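Cupin 2, conserved barrel domain protein (Shewanella frigidimarina, PDB 2PFW) is of unknown function, but adopts the RmlC-like cupin fold and forms a two-chain assembly of small beta-barrel domains related in sequence to KdgF-type cupins. Local coordinates at residues A[24-29]-A[38-43]; A[50-55]-A[102-107]; A[67-72]-A[86-91]. One frame throughout, in Å; residues are numbered along the deposited sequence.

Interaction 1: A[24-29]-A[38-43]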
loop_
_atom_site.group_PDB
_atom_site.type_symbol
_atom_site.label_atom_id
_atom_site.label_comp_id
_atom_site.label_asym_id
_atom_site.label_seq_id
_atom_site.Cartn_x
_atom_site.Cartn_y
_atom_site.Cartn_z
ATOM N N LYS A 24 -3.580 -16.098 1.724
ATOM C CA LYS A 24 -3.743 -15.962 0.279
ATOM C C LYS A 24 -3.138 -14.639 -0.181
ATOM O O LYS A 24 -3.305 -13.628 0.500
ATOM C CB LYS A 24 -5.207 -16.033 -0.126
ATOM C CG LYS A 24 -5.833 -17.417 -0.077
ATOM C CD LYS A 24 -7.260 -17.400 -0.589
ATOM C CE LYS A 24 -8.288 -17.782 0.466
ATOM N NZ LYS A 24 -8.924 -16.581 1.087
ATOM N N ARG A 25 -2.430 -14.632 -1.306
ATOM C CA ARG A 25 -1.670 -13.443 -1.691
ATOM C C ARG A 25 -2.005 -13.005 -3.118
ATOM O O ARG A 25 -2.097 -13.849 -4.010
ATOM C CB ARG A 25 -0.164 -13.698 -1.576
ATOM C CG ARG A 25 0.707 -12.490 -1.870
ATOM C CD ARG A 25 2.154 -12.711 -1.448
ATOM N NE ARG A 25 2.777 -13.750 -2.253
ATOM C CZ ARG A 25 3.673 -14.649 -1.896
ATOM N NH1 ARG A 25 4.148 -14.712 -0.662
ATOM N NH2 ARG A 25 4.117 -15.523 -2.796
ATOM N N GLN A 26 -2.177 -11.701 -3.310
ATOM C CA GLN A 26 -2.377 -11.147 -4.644
ATOM C C GLN A 26 -1.416 -9.995 -4.927
ATOM O O GLN A 26 -1.321 -9.045 -4.154
ATOM C CB GLN A 26 -3.809 -10.647 -4.832
ATOM C CG GLN A 26 -4.151 -10.285 -6.274
ATOM C CD GLN A 26 -5.514 -9.624 -6.355
ATOM O OE1 GLN A 26 -5.747 -8.647 -5.648
ATOM N NE2 GLN A 26 -6.387 -10.156 -7.198
HETATM N N MSE A 27 -0.712 -10.084 -6.049
HETATM C CA MSE A 27 0.143 -8.990 -6.506
HETATM C C MSE A 27 -0.656 -7.759 -6.895
HETATM O O MSE A 27 -1.531 -7.918 -7.688
HETATM C CB MSE A 27 1.003 -9.461 -7.695
HETATM C CG MSE A 27 2.070 -8.430 -8.096
HETATM SE SE MSE A 27 3.359 -8.057 -6.654
HETATM C CE MSE A 27 3.790 -9.861 -6.389
ATOM N N LEU A 28 -0.333 -6.604 -6.333
ATOM C CA LEU A 28 -0.969 -5.355 -6.734
ATOM C C LEU A 28 -0.112 -4.584 -7.737
ATOM O O LEU A 28 -0.627 -3.872 -8.601
ATOM C CB LEU A 28 -1.228 -4.467 -5.519
ATOM C CG LEU A 28 -2.098 -5.105 -4.427
ATOM C CD1 LEU A 28 -2.287 -4.144 -3.271
ATOM C CD2 LEU A 28 -3.431 -5.544 -5.009
ATOM N N GLY A 29 1.205 -4.713 -7.615
ATOM C CA GLY A 29 2.118 -4.100 -8.573
ATOM C C GLY A 29 3.537 -4.097 -8.036
ATOM O O GLY A 29 3.733 -3.979 -6.825
ATOM N N LYS A 38 -1.611 -8.002 -1.770
ATOM C CA LYS A 38 -2.823 -8.154 -0.985
ATOM C C LYS A 38 -2.846 -9.545 -0.349
ATOM O O LYS A 38 -2.768 -10.541 -1.062
ATOM C CB LYS A 38 -4.073 -7.955 -1.842
ATOM C CG LYS A 38 -5.321 -7.617 -1.049
ATOM C CD LYS A 38 -6.546 -7.524 -1.944
ATOM C CE LYS A 38 -7.537 -6.527 -1.364
ATOM N NZ LYS A 38 -8.841 -6.570 -2.085
ATOM N N ILE A 39 -2.941 -9.574 0.972
ATOM C CA ILE A 39 -2.937 -10.807 1.745
ATOM C C ILE A 39 -4.260 -11.008 2.484
ATOM O O ILE A 39 -4.630 -10.173 3.309
ATOM C CB ILE A 39 -1.813 -10.819 2.801
ATOM C CG1 ILE A 39 -0.452 -10.329 2.295
ATOM C CG2 ILE A 39 -1.707 -12.207 3.418
ATOM C CD1 ILE A 39 0.232 -11.295 1.361
ATOM N N TRP A 40 -4.951 -12.102 2.192
ATOM C CA TRP A 40 -6.159 -12.463 2.920
ATOM C C TRP A 40 -5.814 -13.419 4.064
ATOM O O TRP A 40 -5.243 -14.480 3.809
ATOM C CB TRP A 40 -7.189 -13.145 2.029
ATOM C CG TRP A 40 -7.827 -12.281 0.992
ATOM C CD1 TRP A 40 -9.064 -11.708 1.030
ATOM C CD2 TRP A 40 -7.242 -11.890 -0.259
ATOM N NE1 TRP A 40 -9.282 -10.984 -0.121
ATOM C CE2 TRP A 40 -8.181 -11.080 -0.928
ATOM C CE3 TRP A 40 -6.012 -12.154 -0.870
ATOM C CZ2 TRP A 40 -7.927 -10.529 -2.180
ATOM C CZ3 TRP A 40 -5.764 -11.608 -2.109
ATOM C CH2 TRP A 40 -6.714 -10.805 -2.752
ATOM N N PHE A 41 -6.164 -13.043 5.286
ATOM C CA PHE A 41 -5.977 -13.932 6.428
ATOM C C PHE A 41 -7.245 -14.723 6.739
ATOM O O PHE A 41 -8.288 -14.129 7.020
ATOM C CB PHE A 41 -5.561 -13.129 7.659
ATOM C CG PHE A 41 -4.143 -12.586 7.628
ATOM C CD1 PHE A 41 -3.746 -11.707 6.634
ATOM C CD2 PHE A 41 -3.224 -12.956 8.598
ATOM C CE1 PHE A 41 -2.456 -11.211 6.610
ATOM C CE2 PHE A 41 -1.933 -12.464 8.579
ATOM C CZ PHE A 41 -1.547 -11.586 7.584
ATOM N N ASP A 42 -7.190 -16.047 6.711
ATOM C CA ASP A 42 -8.183 -16.873 7.399
ATOM C C ASP A 42 -8.191 -16.536 8.886
ATOM O O ASP A 42 -7.226 -15.972 9.408
ATOM C CB ASP A 42 -7.909 -18.357 7.206
ATOM C CG ASP A 42 -7.818 -18.762 5.749
ATOM O OD1 ASP A 42 -8.212 -17.940 4.893
ATOM O OD2 ASP A 42 -7.352 -19.883 5.470
ATOM N N LYS A 43 -9.276 -16.870 9.587
ATOM C CA LYS A 43 -9.311 -16.613 11.027
ATOM C C LYS A 43 -8.122 -17.298 11.703
ATOM O O LYS A 43 -7.848 -18.470 11.458
ATOM C CB LYS A 43 -10.627 -17.078 11.647
ATOM C CG LYS A 43 -11.866 -16.490 10.986
ATOM C CD LYS A 43 -13.127 -17.199 11.455
ATOM C CE LYS A 43 -14.276 -16.220 11.663
ATOM N NZ LYS A 43 -15.583 -16.803 11.241
HETATM O O HOH W 1 -6.981 -16.519 3.348
HETATM O O HOH W 2 -7.833 -6.882 -5.036
#

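Interaction 2: A[50-55]-A[102-107]. With EDO (1,2-ethanediol), chain C.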
loop_
_atom_site.group_PDB
_atom_site.type_symbol
_atom_site.label_atom_id
_atom_site.label_comp_id
_atom_site.label_asym_id
_atom_site.label_seq_id
_atom_site.Cartn_x
_atom_site.Cartn_y
_atom_site.Cartn_z
ATOM N N HIS A 50 9.324 -13.329 12.340
ATOM C CA HIS A 50 9.930 -13.109 11.035
ATOM C C HIS A 50 10.786 -11.860 10.970
ATOM O O HIS A 50 10.598 -10.894 11.713
ATOM C CB HIS A 50 8.780 -13.014 10.031
ATOM C CG HIS A 50 9.096 -13.400 8.638
ATOM N ND1 HIS A 50 9.156 -14.717 8.227
ATOM C CD2 HIS A 50 9.343 -12.675 7.515
ATOM C CE1 HIS A 50 9.441 -14.784 6.936
ATOM N NE2 HIS A 50 9.563 -13.549 6.480
ATOM N N ALA A 51 11.780 -11.854 10.087
ATOM C CA ALA A 51 12.583 -10.663 9.826
ATOM C C ALA A 51 13.120 -10.715 8.395
ATOM O O ALA A 51 13.243 -11.784 7.801
ATOM C CB ALA A 51 13.729 -10.496 10.807
ATOM N N HIS A 52 13.435 -9.540 7.848
ATOM C CA HIS A 52 13.997 -9.485 6.494
ATOM C C HIS A 52 14.638 -8.126 6.246
ATOM O O HIS A 52 14.407 -7.154 6.970
ATOM C CB HIS A 52 12.922 -9.818 5.461
ATOM C CG HIS A 52 11.599 -9.157 5.678
ATOM N ND1 HIS A 52 11.458 -7.790 5.746
ATOM C CD2 HIS A 52 10.350 -9.661 5.840
ATOM C CE1 HIS A 52 10.187 -7.481 5.942
ATOM N NE2 HIS A 52 9.492 -8.601 6.002
ATOM N N ARG A 53 15.482 -8.037 5.216
ATOM C CA ARG A 53 16.176 -6.777 4.940
ATOM C C ARG A 53 15.195 -5.708 4.459
ATOM O O ARG A 53 15.309 -4.538 4.811
ATOM C CB ARG A 53 17.273 -6.979 3.896
ATOM C CG ARG A 53 16.798 -7.497 2.544
ATOM C CD ARG A 53 17.995 -7.769 1.643
ATOM N NE ARG A 53 17.641 -8.107 0.277
ATOM C CZ ARG A 53 17.342 -9.301 -0.195
ATOM N NH1 ARG A 53 17.337 -10.370 0.592
ATOM N NH2 ARG A 53 17.037 -9.451 -1.480
ATOM N N HIS A 54 14.235 -6.128 3.651
ATOM C CA HIS A 54 13.302 -5.224 2.988
ATOM C C HIS A 54 12.622 -4.273 3.961
ATOM O O HIS A 54 12.189 -4.674 5.049
ATOM C CB HIS A 54 12.238 -6.034 2.244
ATOM C CG HIS A 54 12.769 -7.078 1.320
ATOM N ND1 HIS A 54 13.242 -8.297 1.754
ATOM C CD2 HIS A 54 12.898 -7.093 -0.030
ATOM C CE1 HIS A 54 13.642 -9.017 0.722
ATOM N NE2 HIS A 54 13.443 -8.304 -0.376
ATOM N N SER A 55 12.508 -2.990 3.605
ATOM C CA SER A 55 11.626 -2.106 4.369
ATOM C C SER A 55 10.185 -2.550 4.120
ATOM O O SER A 55 9.883 -3.140 3.084
ATOM C CB SER A 55 11.839 -0.647 4.004
ATOM O OG SER A 55 12.914 -0.088 4.736
ATOM N N ASP A 102 0.484 -5.328 2.126
ATOM C CA ASP A 102 1.900 -5.322 2.481
ATOM C C ASP A 102 2.702 -4.707 1.328
ATOM O O ASP A 102 2.601 -5.228 0.218
ATOM C CB ASP A 102 2.420 -6.723 2.767
ATOM C CG ASP A 102 2.013 -7.333 4.089
ATOM O OD1 ASP A 102 1.649 -6.612 5.037
ATOM O OD2 ASP A 102 2.056 -8.577 4.202
ATOM N N THR A 103 3.453 -3.657 1.617
ATOM C CA THR A 103 4.377 -3.081 0.649
ATOM C C THR A 103 5.813 -3.110 1.162
ATOM O O THR A 103 6.047 -2.856 2.343
ATOM C CB THR A 103 3.988 -1.631 0.315
ATOM O OG1 THR A 103 4.521 -0.730 1.283
ATOM C CG2 THR A 103 2.468 -1.491 0.383
ATOM N N PHE A 104 6.740 -3.413 0.266
ATOM C CA PHE A 104 8.147 -3.607 0.575
ATOM C C PHE A 104 9.064 -2.779 -0.321
ATOM O O PHE A 104 8.828 -2.733 -1.532
ATOM C CB PHE A 104 8.520 -5.085 0.398
ATOM C CG PHE A 104 7.629 -6.008 1.212
ATOM C CD1 PHE A 104 7.899 -6.222 2.554
ATOM C CD2 PHE A 104 6.543 -6.630 0.620
ATOM C CE1 PHE A 104 7.091 -7.052 3.308
ATOM C CE2 PHE A 104 5.742 -7.465 1.371
ATOM C CZ PHE A 104 6.016 -7.674 2.711
ATOM N N SER A 105 10.101 -2.152 0.228
ATOM C CA SER A 105 11.171 -1.645 -0.626
ATOM C C SER A 105 12.454 -2.486 -0.465
ATOM O O SER A 105 12.792 -2.484 0.769
ATOM C CB SER A 105 11.540 -0.184 -0.394
ATOM O OG SER A 105 12.442 0.198 -1.435
ATOM N N PRO A 106 13.333 -3.171 -1.187
ATOM C CA PRO A 106 13.540 -3.838 -2.491
ATOM C C PRO A 106 12.255 -4.623 -2.767
ATOM O O PRO A 106 11.458 -4.778 -1.834
ATOM C CB PRO A 106 14.727 -4.766 -2.331
ATOM C CG PRO A 106 15.023 -4.750 -0.872
ATOM C CD PRO A 106 14.634 -3.375 -0.428
ATOM N N ALA A 107 12.034 -5.119 -3.975
ATOM C CA ALA A 107 11.025 -6.157 -4.157
ATOM C C ALA A 107 11.416 -7.399 -3.355
ATOM O O ALA A 107 12.597 -7.588 -3.063
ATOM C CB ALA A 107 10.853 -6.506 -5.622
HETATM C C1 EDO C . 2.812 -9.105 6.844
HETATM O O1 EDO C . 2.628 -7.850 7.502
HETATM C C2 EDO C . 1.497 -9.874 6.860
HETATM O O2 EDO C . 1.447 -10.762 5.738
#

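Interaction 3: A[67-72]-A[86-91]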
loop_
_atom_site.group_PDB
_atom_site.type_symbol
_atom_site.label_atom_id
_atom_site.label_comp_id
_atom_site.label_asym_id
_atom_site.label_seq_id
_atom_site.Cartn_x
_atom_site.Cartn_y
_atom_site.Cartn_z
ATOM N N VAL A 67 -0.465 -7.089 16.110
ATOM C CA VAL A 67 0.824 -6.959 15.427
ATOM C C VAL A 67 1.956 -6.711 16.422
ATOM O O VAL A 67 1.873 -5.848 17.295
ATOM C CB VAL A 67 0.808 -5.843 14.368
ATOM C CG1 VAL A 67 2.182 -5.723 13.724
ATOM C CG2 VAL A 67 -0.255 -6.131 13.318
ATOM N N ASN A 68 3.028 -7.493 16.275
ATOM C CA ASN A 68 4.244 -7.254 17.046
ATOM C C ASN A 68 5.320 -6.624 16.159
ATOM O O ASN A 68 5.703 -7.255 15.172
ATOM C CB ASN A 68 4.773 -8.552 17.662
ATOM C CG ASN A 68 5.848 -8.268 18.701
ATOM O OD1 ASN A 68 6.550 -7.257 18.635
ATOM N ND2 ASN A 68 5.976 -9.161 19.680
ATOM N N VAL A 69 5.765 -5.430 16.514
ATOM C CA VAL A 69 6.968 -4.840 15.938
ATOM C C VAL A 69 7.985 -4.510 17.033
ATOM O O VAL A 69 7.733 -3.663 17.884
ATOM C CB VAL A 69 6.680 -3.568 15.126
ATOM C CG1 VAL A 69 7.979 -3.009 14.563
ATOM C CG2 VAL A 69 5.703 -3.855 13.997
ATOM N N ASP A 70 9.130 -5.187 16.982
ATOM C CA ASP A 70 10.247 -4.855 17.863
ATOM C C ASP A 70 9.832 -4.982 19.326
ATOM O O ASP A 70 10.319 -4.230 20.170
ATOM C CB ASP A 70 10.744 -3.439 17.574
ATOM C CG ASP A 70 12.149 -3.216 18.105
ATOM O OD1 ASP A 70 12.927 -4.189 18.026
ATOM O OD2 ASP A 70 12.449 -2.107 18.589
ATOM N N GLY A 71 8.935 -5.923 19.600
ATOM C CA GLY A 71 8.469 -6.215 20.942
ATOM C C GLY A 71 7.314 -5.334 21.369
ATOM O O GLY A 71 6.621 -5.627 22.344
ATOM N N VAL A 72 7.069 -4.240 20.652
ATOM C CA VAL A 72 5.861 -3.444 20.900
ATOM C C VAL A 72 4.647 -4.142 20.300
ATOM O O VAL A 72 4.715 -4.676 19.193
ATOM C CB VAL A 72 6.016 -2.028 20.331
ATOM C CG1 VAL A 72 4.835 -1.150 20.707
ATOM C CG2 VAL A 72 7.315 -1.400 20.826
ATOM N N PRO A 86 14.156 -2.178 8.288
ATOM C CA PRO A 86 14.931 -3.349 7.860
ATOM C C PRO A 86 15.481 -4.122 9.069
ATOM O O PRO A 86 16.025 -3.489 9.971
ATOM C CB PRO A 86 16.065 -2.735 7.040
ATOM C CG PRO A 86 15.481 -1.453 6.529
ATOM C CD PRO A 86 14.623 -0.937 7.659
ATOM N N HIS A 87 15.293 -5.419 9.020
ATOM C CA HIS A 87 15.817 -6.444 9.897
ATOM C C HIS A 87 15.142 -6.430 11.260
ATOM O O HIS A 87 15.573 -7.157 12.161
ATOM C CB HIS A 87 17.335 -6.280 10.068
ATOM C CG HIS A 87 18.100 -6.428 8.788
ATOM N ND1 HIS A 87 18.821 -5.386 8.241
ATOM C CD2 HIS A 87 18.261 -7.471 7.947
ATOM C CE1 HIS A 87 19.387 -5.792 7.120
ATOM N NE2 HIS A 87 19.068 -7.056 6.915
ATOM N N VAL A 88 14.099 -5.624 11.430
ATOM C CA VAL A 88 13.428 -5.546 12.729
ATOM C C VAL A 88 12.496 -6.738 12.931
ATOM O O VAL A 88 11.751 -7.139 12.037
ATOM C CB VAL A 88 12.637 -4.242 12.894
ATOM C CG1 VAL A 88 11.799 -4.266 14.170
ATOM C CG2 VAL A 88 13.566 -3.035 12.907
ATOM N N ASP A 89 12.537 -7.340 14.118
ATOM C CA ASP A 89 11.667 -8.468 14.422
ATOM C C ASP A 89 10.203 -8.033 14.398
ATOM O O ASP A 89 9.889 -6.954 14.901
ATOM C CB ASP A 89 11.995 -9.061 15.789
ATOM C CG ASP A 89 13.168 -10.017 15.775
ATOM O OD1 ASP A 89 13.513 -10.526 14.690
ATOM O OD2 ASP A 89 13.739 -10.254 16.863
ATOM N N HIS A 90 9.331 -8.854 13.830
ATOM C CA HIS A 90 7.915 -8.495 13.785
ATOM C C HIS A 90 7.034 -9.734 13.664
ATOM O O HIS A 90 7.468 -10.775 13.183
ATOM C CB HIS A 90 7.623 -7.539 12.624
ATOM C CG HIS A 90 7.877 -8.100 11.261
ATOM N ND1 HIS A 90 9.134 -8.092 10.696
ATOM C CD2 HIS A 90 7.077 -8.673 10.334
ATOM C CE1 HIS A 90 9.096 -8.638 9.495
ATOM N NE2 HIS A 90 7.852 -9.003 9.245
ATOM N N GLY A 91 5.771 -9.611 14.090
ATOM C CA GLY A 91 4.790 -10.662 13.845
ATOM C C GLY A 91 3.382 -10.107 13.661
ATOM O O GLY A 91 3.123 -8.997 14.119
HETATM O O HOH W 3 14.093 -6.473 16.128
#

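Interaction 1: A[24-29]-A[38-43]
The six-membered side of the Trp40 indole lies edge-on against strand 24-29. Its CZ3 atom reaches Gln26 CB at 3.5 Å, and its CE3 atom comes to 3.4 Å from Lys24 O, both near the ring plane. Trp40 CG stands beside its own backbone N (chi1 -69°), which lays the indole along the surface shared by the side chains of Lys24, Gln26 and Lys38. Over one indole face, toward the rim, sits Lys38 CG. The Gln26 chain, fully extended, runs beside that of Lys38, and its amide plane stands 72° from the indole. An alanine in place of Trp40 would probably uncover the methylenes of Gln26 and Lys38 and loosen this surface. Beneath the side chains, Lys24 pairs with Trp40 and Gln26 with Lys38 through four backbone hydrogen bonds, among them Gln26 N to Lys38 O at 2.6 Å. This is the ladder of the antiparallel hairpin 23-31/34-41 in the larger sheet of the cupin barrel; nearer its turn, Leu28 and Gly29 both face Ala36 in a classic beta bulge. On the other face, Arg25 and Ile39 form the non-hydrogen-bonded pair and run side by side, Arg25 CG 3.5 Å from Ile39 CD1, before the guanidinium turns off to a cation-pi contact with Phe111. Water links the polar ends. One molecule donates to Gln26 OE1 (2.8 Å) and accepts from Lys38 NZ, while Gln26 NE2 is held by the carbonyls of Thr14 and Gly11. Another accepts from Lys24 NZ (3.0 Å) close to Trp40 O and the Asp42 carboxylate; Lys24 NZ itself stays 4.1 Å from Asp42 OD1, too far for a salt bridge. Leu28 packs its CD2 on Lys38 CB, and its side chain also meets Tyr59 of the second subunit.

Interaction 2: A[50-55]-A[102-107]
A short antiparallel bridge, reinforced by histidine packing, joins the loop 50-55 to the end of strand 98-105, where strand 55-61 begins beside it in the larger sheet. Ser55 and Ser105 form a hydrogen-bonded pair: Ser55 N donates to Ser105 O at 2.9 Å, in the carbonyl plane, whereas Ser105 N approaches Ser55 O at 3.0 Å from 44° above that carbonyl plane. The Ser105 and Ser55 hydroxyls look toward the second subunit, Ser105 OG bonding its counterpart and Ser55 OG bonding Glu33 of the second subunit. Along the loop, the rings of His52 and Phe104 make an offset edge-to-face pair, their planes 83° apart, the edge of Phe104 turned to the imidazole face; Phe104 CE1 is 3.9 Å from His52 NE2. His52 CG takes the crowded position between backbone N and carbonyl carbon, and a weak hydrogen bond from its ND1 to His54 O, in the ring plane, helps fix the imidazole's rotation. Spaced two residues apart, His50 and His52 fit the first histidine motif of cupins, which in many relatives supplies metal ligands; the same role here is not established. Consistent with a shared pocket, the His52 ring also meets that of His90. Farther along, His54 lies against the chain after the strand: its CD2 touches Pro106 CG at 3.3 Å, and the carbonyls of Pro106 and Ala107 lie at the imidazole edge. The cis peptide before Pro106 turns the chain at this point. Arg53 spreads its guanidinium over His54 CE1. Deeper in the barrel, the Asp102 carboxylate is met by both hydroxyls of a 1,2-ethanediol, probably from the crystallisation liquor, although the modelled atoms crowd one another there.

Interaction 3: A[67-72]-A[86-91]
Three backbone hydrogen bonds join 67-72 to 86-91, two between the strand ends and a third just beyond them. Asn68 and Gly91 form a hydrogen-bonded pair, with Asn68 N donating to Gly91 O at 2.6 Å and Gly91 N returning a bond to Asn68 O. Beyond the Val69-His90 non-hydrogen-bonded pair, Asp70 N reaches Asp89 O at 2.8 Å, its direction in the carbonyl plane. Within 86-91, His90 folds back on its own chain: CG sits in the crowded position (chi1 63°), and ND1 points at Val88 O along an almost straight bond of 3.1 Å (N-H...O 175°) within the ring plane, which requires a proton on ND1 and holds the ring's rotation. A type I' turn from Val69 to Val72 closes the hairpin with strand 72-76; Asn68 OD1 weakly accepts from Gly71 N. A water accepts from Asp89 N (2.7 Å) and donates to Asp70 OD1. Packing is light: Val88 CG1 crosses the Asp70 side chain, 3.7 Å from its CB, and touches Val69 CG1 at 4.0 Å. Strand 65-69 runs between 90-94 and 72-76 in the four-stranded sheet of the cupin barrel, strand 45-50 flanks 90-94 on its other side, and Phe8 and His7 of the second subunit pack on Val67 and Val69.

In the fold
Along the chain, interaction 1 closes first, and interaction 3 is nested inside the loop that interaction 2 closes. Interactions 1 and 2 belong to the larger sheet, where strands 34-41 and 98-105 are neighbours; their centres lie about 15 Å apart on opposite sides of the chain's centre, and Ile39 touches Asp102. Interaction 3 lies in the smaller sheet, its centre about 12 Å from that of interaction 2 and about 20 Å from that of interaction 1. Probable backbone hydrogen bonds His50 O to His90 N and His52 O to His87 N continue the pairing of strands 45-50 and 90-94 into the loops, while 50-55 leads on to strand 55-61 of the larger sheet. All three contacts also reach the second subunit.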